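Local coordinates for probable benzoylformate decarboxylase (Rhodococcus jostii, PDB 7ORX), which binds thiamine diphosphate as a member of the thiamine diphosphate-dependent enzyme family, its four chains each folded into three alpha/beta domains, at residues F362-A367 with E504-A509; D422-G427 with S512-D517. One frame throughout, in Å; residues are numbered along the deposited sequence.

Contact 1: F362-A367 with E504-A509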
loop_
_atom_site.group_PDB
_atom_site.type_symbol
_atom_site.label_atom_id
_atom_site.label_comp_id
_atom_site.label_asym_id
_atom_site.label_seq_id
_atom_site.Cartn_x
_atom_site.Cartn_y
_atom_site.Cartn_z
ATOM N N PHE C 362 -28.636 -15.625 -32.088
ATOM C CA PHE C 362 -29.392 -15.355 -30.847
ATOM C C PHE C 362 -30.869 -15.672 -31.064
ATOM O O PHE C 362 -31.522 -16.188 -30.162
ATOM C CB PHE C 362 -29.103 -13.952 -30.316
ATOM C CG PHE C 362 -27.679 -13.730 -29.860
ATOM C CD1 PHE C 362 -26.927 -14.741 -29.310
ATOM C CD2 PHE C 362 -27.080 -12.495 -30.001
ATOM C CE1 PHE C 362 -25.603 -14.539 -28.954
ATOM C CE2 PHE C 362 -25.768 -12.286 -29.620
ATOM C CZ PHE C 362 -25.028 -13.314 -29.092
ATOM N N ALA C 363 -31.401 -15.453 -32.245
ATOM C CA ALA C 363 -32.809 -15.798 -32.560
ATOM C C ALA C 363 -32.985 -17.314 -32.545
ATOM O O ALA C 363 -33.980 -17.764 -31.995
ATOM C CB ALA C 363 -33.219 -15.183 -33.866
ATOM N N LEU C 364 -32.046 -18.074 -33.112
ATOM C CA LEU C 364 -32.001 -19.561 -32.982
ATOM C C LEU C 364 -31.869 -19.927 -31.493
ATOM O O LEU C 364 -32.582 -20.817 -31.043
ATOM C CB LEU C 364 -30.838 -20.128 -33.799
ATOM C CG LEU C 364 -31.162 -20.516 -35.238
ATOM C CD1 LEU C 364 -32.405 -19.803 -35.793
ATOM C CD2 LEU C 364 -29.938 -20.247 -36.127
ATOM N N VAL C 365 -31.017 -19.261 -30.724
ATOM C CA VAL C 365 -30.914 -19.604 -29.284
ATOM C C VAL C 365 -32.261 -19.304 -28.601
ATOM O O VAL C 365 -32.691 -20.112 -27.799
ATOM C CB VAL C 365 -29.738 -18.870 -28.620
ATOM C CG1 VAL C 365 -29.801 -18.940 -27.106
ATOM C CG2 VAL C 365 -28.402 -19.395 -29.156
ATOM N N ARG C 366 -32.921 -18.199 -28.919
ATOM C CA ARG C 366 -34.235 -17.871 -28.318
ATOM C C ARG C 366 -35.210 -19.027 -28.561
ATOM O O ARG C 366 -35.837 -19.483 -27.601
ATOM C CB ARG C 366 -34.799 -16.561 -28.880
ATOM C CG ARG C 366 -36.151 -16.175 -28.297
ATOM C CD ARG C 366 -36.750 -14.943 -28.934
ATOM N NE ARG C 366 -37.085 -15.004 -30.379
ATOM C CZ ARG C 366 -36.445 -14.355 -31.351
ATOM N NH1 ARG C 366 -35.385 -13.610 -31.101
ATOM N NH2 ARG C 366 -36.849 -14.473 -32.590
ATOM N N ALA C 367 -35.331 -19.476 -29.804
ATOM C CA ALA C 367 -36.295 -20.507 -30.253
ATOM C C ALA C 367 -35.980 -21.879 -29.646
ATOM O O ALA C 367 -36.915 -22.640 -29.438
ATOM C CB ALA C 367 -36.271 -20.564 -31.752
ATOM N N GLU C 504 -29.343 -24.560 -39.773
ATOM C CA GLU C 504 -29.957 -25.922 -39.696
ATOM C C GLU C 504 -29.070 -26.750 -38.753
ATOM O O GLU C 504 -29.627 -27.354 -37.821
ATOM C CB GLU C 504 -30.180 -26.496 -41.108
ATOM C CG GLU C 504 -30.662 -27.956 -41.218
ATOM C CD GLU C 504 -30.081 -28.806 -42.382
ATOM O OE1 GLU C 504 -29.480 -28.227 -43.341
ATOM O OE2 GLU C 504 -30.230 -30.071 -42.378
ATOM N N ASP C 505 -27.748 -26.733 -38.971
ATOM C CA ASP C 505 -26.766 -27.537 -38.188
ATOM C C ASP C 505 -26.705 -27.026 -36.747
ATOM O O ASP C 505 -26.491 -27.832 -35.841
ATOM C CB ASP C 505 -25.302 -27.406 -38.624
ATOM C CG ASP C 505 -24.916 -27.747 -40.054
ATOM O OD1 ASP C 505 -25.505 -28.701 -40.638
ATOM O OD2 ASP C 505 -23.962 -27.066 -40.552
ATOM N N PHE C 506 -26.765 -25.715 -36.559
ATOM C CA PHE C 506 -26.778 -25.127 -35.212
ATOM C C PHE C 506 -28.030 -25.604 -34.474
ATOM O O PHE C 506 -27.875 -26.096 -33.350
ATOM C CB PHE C 506 -26.755 -23.602 -35.197
ATOM C CG PHE C 506 -26.885 -23.126 -33.781
ATOM C CD1 PHE C 506 -25.819 -23.238 -32.913
ATOM C CD2 PHE C 506 -28.104 -22.697 -33.287
ATOM C CE1 PHE C 506 -25.962 -22.891 -31.577
ATOM C CE2 PHE C 506 -28.241 -22.338 -31.949
ATOM C CZ PHE C 506 -27.173 -22.445 -31.089
ATOM N N THR C 507 -29.218 -25.474 -35.063
ATOM C CA THR C 507 -30.494 -25.848 -34.397
ATOM C C THR C 507 -30.396 -27.302 -33.923
ATOM O O THR C 507 -30.850 -27.595 -32.826
ATOM C CB THR C 507 -31.716 -25.644 -35.305
ATOM O OG1 THR C 507 -31.905 -24.242 -35.438
ATOM C CG2 THR C 507 -32.971 -26.328 -34.802
ATOM N N THR C 508 -29.770 -28.173 -34.709
ATOM C CA THR C 508 -29.571 -29.627 -34.426
ATOM C C THR C 508 -28.617 -29.786 -33.234
ATOM O O THR C 508 -29.033 -30.410 -32.244
ATOM C CB THR C 508 -29.064 -30.378 -35.664
ATOM O OG1 THR C 508 -30.104 -30.357 -36.649
ATOM C CG2 THR C 508 -28.670 -31.815 -35.388
ATOM N N ALA C 509 -27.385 -29.265 -33.343
ATOM C CA ALA C 509 -26.312 -29.382 -32.326
ATOM C C ALA C 509 -26.825 -28.845 -30.982
ATOM O O ALA C 509 -26.542 -29.479 -29.958
ATOM C CB ALA C 509 -25.055 -28.683 -32.808
#
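The phenyl ring of Phe506 is met obliquely by two aliphatic groups of the other helix, Leu364 CB and Val365 CG2, while the ring of Phe510, one turn further along its own helix, meets it with the planes about 20° apart. This is helix-helix packing on one side of the six-stranded parallel sheet in the C-terminal alpha/beta domain: Val365 and Phe506 both rest on Ile454 of strand 452-457. The axes of the two segments run roughly parallel, crossing at -36°, and come no closer than 10.3 Å, and Phe506 spans much of the gap. It does so with CG anti to its backbone nitrogen (chi1 175°), which carries the ring across to the neighbouring helix. Its CD2 lies 3.8 Å from Leu364 CB, and at the far end of the ring CZ lies 3.8 Å from Val365 CG2. Leu364 and Phe506 point in opposite senses and pass alongside one another, whereas Val365 comes in from the sheet side of its helix. No hydrogen bond joins the segments. Further out, Thr507 lies almost at right angles to Leu364 and closes the exposed margin: its OG1 stands 3.8 Å from Leu364 CG and is hydrogen-bonded to Ala503 O of its own helix.

Contact 2: D422-G427 with S512-D517; sequences DRQVIG and SALAAD
The C-terminal part of helix 503-515 lies over the start of strand 425-430, a central strand of the parallel sheet in the C-terminal alpha/beta domain. Two side chains carry most of the touch. Leu514 reaches down from the helix and its CD2 methyl sits 3.7 Å from Gln424 CG, so the leucine packs on the aliphatic part of the glutamine, the two chains meeting at a slant. A looser apolar touch follows further along the strand, where Ile426 CD1 lies 4.5 Å from that same Leu514 CD2. The methyl thus spans two residues whose side chains rise from the same side of the strand, while Val425 between them turns the other way, onto helix 409-418.

The NE2 end of Gln424 finds its partners on the strand side. CG stands anti to the backbone nitrogen, which brings that methylene out toward Leu514, and a bend at chi2 (66°) then turns NE2 back over the strand, while OE1 stays 3.9 Å from Leu514 O. NE2 donates to Val425 O at 3.0 Å, fairly straight at the hydrogen (158°) but from well above the carbonyl plane, with the acceptor close to the plane of the glutamine amide. NE2 also bonds Pro450 O, just ahead of strand 452-457, so two carbonyls fix the rotation of the amide. No hydrogen bond crosses between the segments.

Within the sheet, backbone bonds tie Ile426 to strand 374-378 on one side and Val425 to Val452 on the other, and Ala513 packs on Val452 too. Helix 503-515 links the parallel, adjacent strands 496-500 and 520-525, and its packing back over the sheet is typical of a beta-alpha-beta crossover in a three-layer alpha/beta domain.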
loop_
_atom_site.group_PDB
_atom_site.type_symbol
_atom_site.label_atom_id
_atom_site.label_comp_id
_atom_site.label_asym_id
_atom_site.label_seq_id
_atom_site.Cartn_x
_atom_site.Cartn_y
_atom_site.Cartn_z
ATOM N N ASP C 422 -31.826 -26.768 -11.481
ATOM C CA ASP C 422 -33.089 -26.848 -12.285
ATOM C C ASP C 422 -33.082 -25.903 -13.507
ATOM O O ASP C 422 -34.173 -25.628 -14.027
ATOM C CB ASP C 422 -34.332 -26.456 -11.484
ATOM C CG ASP C 422 -34.334 -26.967 -10.059
ATOM O OD1 ASP C 422 -34.167 -28.207 -9.906
ATOM O OD2 ASP C 422 -34.500 -26.117 -9.109
ATOM N N ARG C 423 -31.956 -25.301 -13.882
ATOM C CA ARG C 423 -31.948 -24.280 -14.938
ATOM C C ARG C 423 -30.728 -24.528 -15.795
ATOM O O ARG C 423 -29.654 -24.795 -15.264
ATOM C CB ARG C 423 -31.926 -22.864 -14.373
ATOM C CG ARG C 423 -33.165 -22.483 -13.567
ATOM C CD ARG C 423 -32.996 -21.093 -12.978
ATOM N NE ARG C 423 -33.022 -20.126 -14.056
ATOM C CZ ARG C 423 -32.890 -18.811 -13.927
ATOM N NH1 ARG C 423 -32.745 -18.272 -12.740
ATOM N NH2 ARG C 423 -32.943 -18.024 -14.996
ATOM N N GLN C 424 -30.926 -24.456 -17.106
ATOM C CA GLN C 424 -29.826 -24.663 -18.067
ATOM C C GLN C 424 -29.007 -23.382 -18.150
ATOM O O GLN C 424 -29.580 -22.350 -18.460
ATOM C CB GLN C 424 -30.360 -25.021 -19.447
ATOM C CG GLN C 424 -29.241 -25.250 -20.444
ATOM C CD GLN C 424 -28.412 -26.460 -20.084
ATOM O OE1 GLN C 424 -28.866 -27.592 -20.225
ATOM N NE2 GLN C 424 -27.178 -26.220 -19.658
ATOM N N VAL C 425 -27.717 -23.456 -17.868
ATOM C CA VAL C 425 -26.778 -22.346 -18.163
ATOM C C VAL C 425 -26.281 -22.517 -19.600
ATOM O O VAL C 425 -25.789 -23.611 -19.946
ATOM C CB VAL C 425 -25.618 -22.303 -17.166
ATOM C CG1 VAL C 425 -24.589 -21.275 -17.574
ATOM C CG2 VAL C 425 -26.124 -22.011 -15.769
ATOM N N ILE C 426 -26.366 -21.447 -20.379
ATOM C CA ILE C 426 -25.792 -21.363 -21.741
ATOM C C ILE C 426 -24.716 -20.293 -21.737
ATOM O O ILE C 426 -25.042 -19.151 -21.492
ATOM C CB ILE C 426 -26.914 -21.068 -22.748
ATOM C CG1 ILE C 426 -28.044 -22.082 -22.588
ATOM C CG2 ILE C 426 -26.370 -21.057 -24.154
ATOM C CD1 ILE C 426 -29.305 -21.716 -23.316
ATOM N N GLY C 427 -23.477 -20.667 -22.000
ATOM C CA GLY C 427 -22.358 -19.730 -22.199
ATOM C C GLY C 427 -22.345 -19.234 -23.627
ATOM O O GLY C 427 -22.485 -20.080 -24.546
ATOM N N SER C 512 -29.595 -30.983 -29.264
ATOM C CA SER C 512 -28.825 -32.148 -28.781
ATOM C C SER C 512 -28.110 -31.800 -27.482
ATOM O O SER C 512 -28.302 -32.539 -26.495
ATOM C CB SER C 512 -27.837 -32.551 -29.834
ATOM O OG SER C 512 -27.216 -33.779 -29.489
ATOM N N ALA C 513 -27.308 -30.729 -27.496
ATOM C CA ALA C 513 -26.578 -30.161 -26.329
ATOM C C ALA C 513 -27.520 -29.936 -25.143
ATOM O O ALA C 513 -27.099 -30.248 -24.061
ATOM C CB ALA C 513 -25.890 -28.873 -26.698
ATOM N N LEU C 514 -28.731 -29.410 -25.330
ATOM C CA LEU C 514 -29.664 -29.145 -24.197
ATOM C C LEU C 514 -30.118 -30.469 -23.583
ATOM O O LEU C 514 -30.421 -30.466 -22.385
ATOM C CB LEU C 514 -30.885 -28.349 -24.662
ATOM C CG LEU C 514 -30.614 -26.916 -25.104
ATOM C CD1 LEU C 514 -31.815 -26.321 -25.794
ATOM C CD2 LEU C 514 -30.241 -26.040 -23.927
ATOM N N ALA C 515 -30.180 -31.560 -24.348
ATOM C CA ALA C 515 -30.609 -32.877 -23.819
ATOM C C ALA C 515 -29.489 -33.558 -23.026
ATOM O O ALA C 515 -29.808 -34.484 -22.299
ATOM C CB ALA C 515 -31.044 -33.760 -24.941
ATOM N N ALA C 516 -28.229 -33.156 -23.191
ATOM C CA ALA C 516 -27.036 -33.880 -22.690
ATOM C C ALA C 516 -26.947 -33.814 -21.163
ATOM O O ALA C 516 -27.409 -32.823 -20.551
ATOM C CB ALA C 516 -25.793 -33.295 -23.305
ATOM N N ASP C 517 -26.355 -34.852 -20.568
ATOM C CA ASP C 517 -26.075 -34.984 -19.111
ATOM C C ASP C 517 -24.632 -34.546 -18.875
ATOM O O ASP C 517 -24.075 -34.888 -17.845
ATOM C CB ASP C 517 -26.187 -36.439 -18.630
ATOM C CG ASP C 517 -27.571 -37.099 -18.704
ATOM O OD1 ASP C 517 -28.558 -36.454 -18.306
ATOM O OD2 ASP C 517 -27.665 -38.269 -19.157
#

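In the fold
Contacts 1 and 2 share helix 503-515: contact 1 uses its earlier turns, against helix 358-368, and contact 2 its later ones, against the start of strand 425-430. Their centres are about 13 Å apart. Strand 452-457 runs beneath both, supplying Ile454 in contact 1 and Val452 in contact 2, and Ile426 of contact 2 also packs on Ile454. The sodium site made by Asp431, Asn458 and Thr460 follows the C-terminal ends of strands 425-430 and 452-457, whereas contact 2 sits at the other end of strand 425-430. None of the residues that touch across either contact is a sodium ligand; residues between 379 and 463 also supply part of a thiamine diphosphate pocket.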